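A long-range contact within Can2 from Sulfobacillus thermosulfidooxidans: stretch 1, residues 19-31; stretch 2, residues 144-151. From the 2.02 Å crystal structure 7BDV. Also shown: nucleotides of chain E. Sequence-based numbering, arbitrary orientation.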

ATOM      1  N   SER A  19      -9.791  -1.193  15.182  1.00 34.24           N
ATOM      2  CA  SER A  19      -9.331  -0.264  14.122  1.00 33.56           C
ATOM      3  C   SER A  19      -8.795  -1.078  12.955  1.00 37.64           C
ATOM      4  O   SER A  19      -8.929  -2.357  13.009  1.00 35.96           O
ATOM      5  CB  SER A  19      -8.318   0.704  14.701  1.00 33.73           C
ATOM      6  OG  SER A  19      -7.184   0.051  15.199  1.00 32.28           O
ATOM      7  N   ASP A  20      -8.217  -0.436  11.928  1.00 34.35           N
ATOM      8  CA  ASP A  20      -7.712  -1.168  10.738  1.00 33.60           C
ATOM      9  C   ASP A  20      -6.865  -2.371  11.132  1.00 30.11           C
ATOM     10  O   ASP A  20      -6.989  -3.407  10.433  1.00 36.29           O
ATOM     11  CB  ASP A  20      -6.896  -0.283   9.794  1.00 40.49           C
ATOM     12  CG  ASP A  20      -7.755   0.724   9.053  1.00 50.10           C
ATOM     13  OD1 ASP A  20      -8.710   0.284   8.363  1.00 46.28           O
ATOM     14  OD2 ASP A  20      -7.491   1.942   9.215  1.00 65.69           O
ATOM     15  N   HIS A  21      -5.956  -2.240  12.102  1.00 29.74           N
ATOM     16  CA  HIS A  21      -4.964  -3.293  12.418  1.00 31.79           C
ATOM     17  C   HIS A  21      -5.329  -3.935  13.758  1.00 31.90           C
ATOM     18  O   HIS A  21      -5.027  -3.352  14.765  1.00 27.34           O
ATOM     19  CB  HIS A  21      -3.534  -2.746  12.382  1.00 30.50           C
ATOM     20  CG  HIS A  21      -3.244  -2.171  11.031  1.00 31.48           C
ATOM     21  ND1 HIS A  21      -2.925  -2.962   9.941  1.00 34.76           N
ATOM     22  CD2 HIS A  21      -3.252  -0.901  10.591  1.00 30.66           C
ATOM     23  CE1 HIS A  21      -2.768  -2.187   8.879  1.00 41.13           C
ATOM     24  NE2 HIS A  21      -2.927  -0.903   9.254  1.00 31.14           N
ATOM     25  N   LEU A  22      -5.938  -5.116  13.709  1.00 35.25           N
ATOM     26  CA  LEU A  22      -6.413  -5.872  14.892  1.00 37.76           C
ATOM     27  C   LEU A  22      -5.255  -6.568  15.605  1.00 36.25           C
ATOM     28  O   LEU A  22      -5.443  -6.942  16.794  1.00 36.56           O
ATOM     29  CB  LEU A  22      -7.464  -6.901  14.424  1.00 40.10           C
ATOM     30  CG  LEU A  22      -8.730  -6.290  13.838  1.00 46.41           C
ATOM     31  CD1 LEU A  22      -9.726  -7.352  13.453  1.00 56.72           C
ATOM     32  CD2 LEU A  22      -9.358  -5.286  14.812  1.00 48.18           C
ATOM     33  N   LEU A  23      -4.102  -6.771  14.933  1.00 35.00           N
ATOM     34  CA  LEU A  23      -2.965  -7.565  15.460  1.00 31.54           C
ATOM     35  C   LEU A  23      -2.561  -7.185  16.873  1.00 30.06           C
ATOM     36  O   LEU A  23      -2.320  -8.073  17.696  1.00 27.02           O
ATOM     37  CB  LEU A  23      -1.742  -7.496  14.531  1.00 35.70           C
ATOM     38  CG  LEU A  23      -1.734  -8.511  13.401  1.00 35.12           C
ATOM     39  CD1 LEU A  23      -0.674  -8.146  12.355  1.00 37.90           C
ATOM     40  CD2 LEU A  23      -1.558  -9.919  13.949  1.00 35.28           C
ATOM     41  N   PRO A  24      -2.358  -5.892  17.211  1.00 29.47           N
ATOM     42  CA  PRO A  24      -1.853  -5.551  18.534  1.00 29.36           C
ATOM     43  C   PRO A  24      -2.892  -5.798  19.654  1.00 32.07           C
ATOM     44  O   PRO A  24      -2.494  -5.851  20.790  1.00 35.47           O
ATOM     45  CB  PRO A  24      -1.515  -4.066  18.462  1.00 31.21           C
ATOM     46  CG  PRO A  24      -2.244  -3.552  17.237  1.00 32.11           C
ATOM     47  CD  PRO A  24      -2.503  -4.737  16.336  1.00 30.33           C
ATOM     48  N   ASN A  25      -4.174  -5.948  19.318  1.00 32.60           N
ATOM     49  CA  ASN A  25      -5.228  -6.375  20.285  1.00 34.08           C
ATOM     50  C   ASN A  25      -5.257  -7.906  20.402  1.00 37.39           C
ATOM     51  O   ASN A  25      -5.600  -8.419  21.487  1.00 45.60           O
ATOM     52  CB  ASN A  25      -6.589  -5.850  19.855  1.00 34.13           C
ATOM     53  CG  ASN A  25      -6.626  -4.336  19.825  1.00 35.20           C
ATOM     54  OD1 ASN A  25      -7.158  -3.724  18.879  1.00 34.52           O
ATOM     55  ND2 ASN A  25      -6.176  -3.744  20.924  1.00 34.17           N
ATOM     56  N   VAL A  26      -4.912  -8.623  19.338  1.00 37.24           N
ATOM     57  CA  VAL A  26      -5.063 -10.106  19.258  1.00 38.04           C
ATOM     58  C   VAL A  26      -3.839 -10.778  19.887  1.00 43.95           C
ATOM     59  O   VAL A  26      -4.015 -11.803  20.565  1.00 38.34           O
ATOM     60  CB  VAL A  26      -5.306 -10.543  17.804  1.00 34.69           C
ATOM     61  CG1 VAL A  26      -5.061 -12.020  17.569  1.00 36.81           C
ATOM     62  CG2 VAL A  26      -6.684 -10.145  17.338  1.00 35.35           C
ATOM     63  N   ILE A  27      -2.634 -10.231  19.663  1.00 33.82           N
ATOM     64  CA  ILE A  27      -1.369 -10.862  20.099  1.00 37.75           C
ATOM     65  C   ILE A  27      -1.380 -11.088  21.612  1.00 34.05           C
ATOM     66  O   ILE A  27      -1.055 -12.184  22.055  1.00 35.53           O
ATOM     67  CB  ILE A  27      -0.147 -10.067  19.600  1.00 40.71           C
ATOM     68  CG1 ILE A  27       0.055 -10.257  18.088  1.00 41.17           C
ATOM     69  CG2 ILE A  27       1.085 -10.456  20.382  1.00 43.30           C
ATOM     70  N   PRO A  28      -1.717 -10.096  22.467  1.00 35.48           N
ATOM     71  CA  PRO A  28      -1.799 -10.339  23.908  1.00 36.71           C
ATOM     72  C   PRO A  28      -2.834 -11.390  24.365  1.00 38.09           C
ATOM     73  O   PRO A  28      -2.615 -12.023  25.378  1.00 40.59           O
ATOM     74  CB  PRO A  28      -2.141  -8.961  24.477  1.00 37.52           C
ATOM     75  CG  PRO A  28      -1.672  -7.993  23.406  1.00 36.81           C
ATOM     76  CD  PRO A  28      -1.993  -8.692  22.122  1.00 34.16           C
ATOM     77  N   VAL A  29      -3.923 -11.551  23.630  1.00 38.28           N
ATOM     78  CA  VAL A  29      -5.052 -12.495  23.934  1.00 41.57           C
ATOM     79  C   VAL A  29      -4.615 -13.929  23.608  1.00 43.22           C
ATOM     80  O   VAL A  29      -4.980 -14.848  24.385  1.00 46.29           O
ATOM     81  CB  VAL A  29      -6.325 -12.084  23.164  1.00 42.96           C
ATOM     82  CG1 VAL A  29      -7.411 -13.151  23.200  1.00 50.88           C
ATOM     83  CG2 VAL A  29      -6.860 -10.755  23.687  1.00 46.26           C
ATOM     84  N   ILE A  30      -3.852 -14.121  22.529  1.00 44.74           N
ATOM     85  CA  ILE A  30      -3.335 -15.455  22.111  1.00 48.29           C
ATOM     86  C   ILE A  30      -2.225 -15.878  23.077  1.00 51.44           C
ATOM     87  O   ILE A  30      -2.191 -17.078  23.442  1.00 43.86           O
ATOM     88  CB  ILE A  30      -2.834 -15.442  20.649  1.00 50.77           C
ATOM     89  CG1 ILE A  30      -3.888 -14.950  19.661  1.00 53.03           C
ATOM     90  CG2 ILE A  30      -2.303 -16.807  20.259  1.00 51.43           C
ATOM     91  CD1 ILE A  30      -5.166 -15.736  19.657  1.00 51.94           C
ATOM     92  N   GLN A  31      -1.350 -14.933  23.459  1.00 42.95           N
ATOM     93  CA  GLN A  31      -0.218 -15.164  24.381  1.00 47.28           C
ATOM     94  C   GLN A  31      -0.752 -15.634  25.745  1.00 46.03           C
ATOM     95  O   GLN A  31      -0.239 -16.652  26.240  1.00 42.78           O
ATOM     96  CB  GLN A  31       0.627 -13.899  24.515  1.00 48.84           C
ATOM     97  CG  GLN A  31       1.896 -14.123  25.325  1.00 61.07           C
ATOM     98  CD  GLN A  31       2.964 -13.091  25.041  1.00 67.27           C
ATOM     99  OE1 GLN A  31       3.414 -12.924  23.904  1.00 76.57           O
ATOM    100  NE2 GLN A  31       3.391 -12.390  26.081  1.00 70.81           N
TER
ATOM    101  P     A E   1      -4.613   1.727  13.369  1.00 35.45           P
ATOM    102  OP1   A E   1      -5.427   0.446  13.355  1.00 38.45           O
ATOM    103  OP2   A E   1      -3.825   1.843  12.074  1.00 29.18           O
ATOM    104  O5'   A E   1      -3.630   1.710  14.617  1.00 33.55           O
ATOM    105  C5'   A E   1      -2.765   0.585  14.743  1.00 30.62           C
ATOM    106  C4'   A E   1      -1.725   0.940  15.755  1.00 30.49           C
ATOM    107  O4'   A E   1      -1.090  -0.278  16.193  1.00 28.35           O
ATOM    108  C3'   A E   1      -0.578   1.820  15.246  1.00 31.02           C
ATOM    109  O3'   A E   1       0.042   2.411  16.348  1.00 28.04           O
ATOM    110  C2'   A E   1       0.416   0.784  14.756  1.00 30.97           C
ATOM    111  O2'   A E   1       1.716   1.326  14.707  1.00 31.61           O
ATOM    112  C1'   A E   1       0.288  -0.212  15.910  1.00 27.55           C
ATOM    113  N9    A E   1       0.717  -1.557  15.712  1.00 27.12           N
ATOM    114  C8    A E   1       1.367  -2.306  16.650  1.00 28.36           C
ATOM    115  N7    A E   1       1.620  -3.520  16.251  1.00 28.73           N
ATOM    116  C5    A E   1       1.074  -3.583  14.988  1.00 32.44           C
ATOM    117  C6    A E   1       1.002  -4.618  14.047  1.00 34.45           C
ATOM    118  N6    A E   1       1.491  -5.835  14.244  1.00 38.14           N
ATOM    119  N1    A E   1       0.364  -4.351  12.894  1.00 32.40           N
ATOM    120  C2    A E   1      -0.135  -3.133  12.697  1.00 26.89           C
ATOM    121  N3    A E   1      -0.098  -2.083  13.478  1.00 29.73           N
ATOM    122  C4    A E   1       0.501  -2.377  14.642  1.00 31.47           C
ATOM    123  P     A E   4      -4.892   8.877  14.363  1.00 29.61           P
ATOM    124  OP1   A E   4      -5.869   9.533  15.268  1.00 31.96           O
ATOM    125  OP2   A E   4      -3.505   8.372  14.566  1.00 30.18           O
ATOM    126  O5'   A E   4      -5.816   7.612  14.020  1.00 27.41           O
ATOM    127  C5'   A E   4      -5.333   6.549  13.239  1.00 29.78           C
ATOM    128  C4'   A E   4      -6.007   5.301  13.759  1.00 31.59           C
ATOM    129  O4'   A E   4      -7.455   5.500  13.766  1.00 33.99           O
ATOM    130  C3'   A E   4      -5.752   4.061  12.912  1.00 32.14           C
ATOM    131  O3'   A E   4      -5.481   2.980  13.818  1.00 35.82           O
ATOM    132  C2'   A E   4      -7.063   3.912  12.143  1.00 33.96           C
ATOM    133  O2'   A E   4      -7.294   2.615  11.631  1.00 32.23           O
ATOM    134  C1'   A E   4      -8.063   4.361  13.202  1.00 31.46           C
ATOM    135  N9    A E   4      -9.368   4.742  12.706  1.00 36.57           N
ATOM    136  C8    A E   4      -9.664   5.617  11.655  1.00 38.18           C
ATOM    137  N7    A E   4     -10.966   5.754  11.479  1.00 36.36           N
ATOM    138  C5    A E   4     -11.548   4.918  12.432  1.00 38.58           C
ATOM    139  C6    A E   4     -12.893   4.596  12.729  1.00 40.52           C
ATOM    140  N6    A E   4     -13.914   5.116  12.065  1.00 37.43           N
ATOM    141  N1    A E   4     -13.146   3.699  13.729  1.00 35.07           N
ATOM    142  C2    A E   4     -12.093   3.162  14.361  1.00 41.45           C
ATOM    143  N3    A E   4     -10.786   3.398  14.176  1.00 41.71           N
ATOM    144  C4    A E   4     -10.578   4.283  13.178  1.00 38.35           C
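Stretch 2 144-151: KQYLACYG

Stretch 2 lies on stretch 1 as a small, largely apolar packing contact, 473 Å² summed over both sides, with one side-chain hydrogen bond and one bridging water beside the nucleotide-binding loop. Stretch 2 continues a helix that begins earlier in the chain, and a type I β turn runs from Ala 148 to Gly 151. Stretch 1 passes from a loop at Ser 19 into a helix that includes Gln 31, kinked at Pro 28 and Val 29, where Pro 28 N has no hydrogen to give and Val 29 N bonds only weakly, to Val 26 O (3.1 Å). The backbones come nearest at Leu 22 and Cys 149, CA to CA 5.7 Å. From there the chains run in broadly opposed directions, and Ile 30 CD1 ends the contact 3.7 Å from Gln 145 NE2. Cys 149 points toward stretch 1 and has more area covered by it than any other residue of stretch 2; its SG lies 3.9 Å from Leu 23 CD2 and 4.0 Å from Val 26 CG2, while its CB is 4.2 Å from Leu 22 CB. Leu 23 CD1 sits over one face of the Tyr 146 ring, 3.4 Å from Tyr 146 CE2, and at the edge of the Tyr 150 ring, 3.9 Å from Tyr 150 CE2. The Tyr 150 side chain leaves its backbone sideways, yet its OH reaches His 21 ND1 at 2.8 Å in a nearly straight hydrogen bond; the two rings meet rim to rim, planes at 64°. Water 1 links the backbones, its oxygen donating to Cys 149 O (2.5 Å) and Asp 20 O (2.8 Å) and accepting from Leu 22 N (3.1 Å). The same loop also binds nucleotides: His 21 N donates to A1 of chain E OP1 (3.0 Å).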

ATOM      1  N   LYS A 144      -2.480 -18.612  10.088  1.00 37.65           N
ATOM      2  CA  LYS A 144      -3.956 -18.649  10.015  1.00 33.65           C
ATOM      3  C   LYS A 144      -4.535 -17.437  10.776  1.00 34.37           C
ATOM      4  O   LYS A 144      -5.451 -16.761  10.220  1.00 33.73           O
ATOM      5  CB  LYS A 144      -4.477 -19.968  10.585  1.00 36.60           C
ATOM      6  CG  LYS A 144      -5.986 -20.147  10.525  1.00 39.78           C
ATOM      7  CD  LYS A 144      -6.474 -21.390  11.280  1.00 41.16           C
ATOM      8  N   GLN A 145      -4.047 -17.184  11.994  1.00 34.55           N
ATOM      9  CA  GLN A 145      -4.548 -16.111  12.876  1.00 32.96           C
ATOM     10  C   GLN A 145      -4.179 -14.751  12.263  1.00 30.01           C
ATOM     11  O   GLN A 145      -4.976 -13.830  12.308  1.00 27.50           O
ATOM     12  CB  GLN A 145      -3.908 -16.257  14.255  1.00 38.49           C
ATOM     13  CG  GLN A 145      -4.342 -17.536  14.984  1.00 42.42           C
ATOM     14  CD  GLN A 145      -3.586 -17.740  16.273  1.00 42.50           C
ATOM     15  OE1 GLN A 145      -2.397 -17.412  16.403  1.00 36.09           O
ATOM     16  NE2 GLN A 145      -4.286 -18.325  17.229  1.00 43.72           N
ATOM     17  N   TYR A 146      -2.969 -14.633  11.758  1.00 32.68           N
ATOM     18  CA  TYR A 146      -2.475 -13.360  11.181  1.00 33.78           C
ATOM     19  C   TYR A 146      -3.420 -12.990  10.041  1.00 27.44           C
ATOM     20  O   TYR A 146      -3.992 -11.884  10.080  1.00 32.32           O
ATOM     21  CB  TYR A 146      -1.007 -13.504  10.777  1.00 30.34           C
ATOM     22  CG  TYR A 146      -0.384 -12.205  10.359  1.00 31.75           C
ATOM     23  CD1 TYR A 146      -0.766 -11.577   9.182  1.00 30.42           C
ATOM     24  CD2 TYR A 146       0.606 -11.629  11.125  1.00 31.63           C
ATOM     25  CE1 TYR A 146      -0.183 -10.371   8.800  1.00 31.56           C
ATOM     26  CE2 TYR A 146       1.208 -10.432  10.757  1.00 31.16           C
ATOM     27  CZ  TYR A 146       0.809  -9.804   9.588  1.00 32.91           C
ATOM     28  OH  TYR A 146       1.418  -8.641   9.218  1.00 39.24           O
ATOM     29  N   LEU A 147      -3.624 -13.896   9.088  1.00 32.59           N
ATOM     30  CA  LEU A 147      -4.475 -13.665   7.887  1.00 32.28           C
ATOM     31  C   LEU A 147      -5.913 -13.358   8.304  1.00 33.38           C
ATOM     32  O   LEU A 147      -6.505 -12.454   7.681  1.00 23.38           O
ATOM     33  CB  LEU A 147      -4.402 -14.863   6.952  1.00 36.16           C
ATOM     34  CG  LEU A 147      -3.058 -15.083   6.255  1.00 34.39           C
ATOM     35  CD1 LEU A 147      -3.120 -16.335   5.431  1.00 32.54           C
ATOM     36  CD2 LEU A 147      -2.656 -13.907   5.385  1.00 35.69           C
ATOM     37  N   ALA A 148      -6.439 -14.034   9.334  1.00 30.64           N
ATOM     38  CA  ALA A 148      -7.798 -13.778   9.875  1.00 30.00           C
ATOM     39  C   ALA A 148      -7.967 -12.307  10.287  1.00 28.81           C
ATOM     40  O   ALA A 148      -9.041 -11.749  10.082  1.00 28.55           O
ATOM     41  CB  ALA A 148      -8.077 -14.685  11.060  1.00 27.10           C
ATOM     42  N   CYS A 149      -6.947 -11.667  10.846  1.00 30.71           N
ATOM     43  CA  CYS A 149      -7.039 -10.250  11.269  1.00 32.28           C
ATOM     44  C   CYS A 149      -7.307  -9.338  10.075  1.00 31.12           C
ATOM     45  O   CYS A 149      -7.852  -8.221  10.309  1.00 37.38           O
ATOM     46  CB  CYS A 149      -5.754  -9.772  11.943  1.00 39.08           C
ATOM     47  SG  CYS A 149      -5.424 -10.572  13.526  1.00 39.37           S
ATOM     48  N   TYR A 150      -6.960  -9.769   8.860  1.00 32.42           N
ATOM     49  CA  TYR A 150      -7.148  -8.983   7.601  1.00 31.77           C
ATOM     50  C   TYR A 150      -8.255  -9.616   6.743  1.00 31.57           C
ATOM     51  O   TYR A 150      -8.443  -9.214   5.602  1.00 32.38           O
ATOM     52  CB  TYR A 150      -5.798  -8.889   6.882  1.00 30.70           C
ATOM     53  CG  TYR A 150      -4.805  -8.051   7.636  1.00 32.32           C
ATOM     54  CD1 TYR A 150      -4.885  -6.673   7.580  1.00 35.02           C
ATOM     55  CD2 TYR A 150      -3.827  -8.615   8.445  1.00 33.15           C
ATOM     56  CE1 TYR A 150      -4.020  -5.876   8.311  1.00 34.74           C
ATOM     57  CE2 TYR A 150      -2.919  -7.827   9.140  1.00 33.37           C
ATOM     58  CZ  TYR A 150      -3.029  -6.450   9.078  1.00 33.49           C
ATOM     59  OH  TYR A 150      -2.184  -5.637   9.776  1.00 32.23           O
ATOM     60  N   GLY A 151      -9.029 -10.538   7.317  1.00 31.39           N
ATOM     61  CA  GLY A 151     -10.202 -11.133   6.647  1.00 30.92           C
ATOM     62  C   GLY A 151      -9.839 -12.196   5.613  1.00 32.49           C
ATOM     63  O   GLY A 151     -10.673 -12.493   4.734  1.00 42.37           O
TER
HETATM   64  O   HOH W   1      -6.505  -6.168  10.901  1.00 35.86           O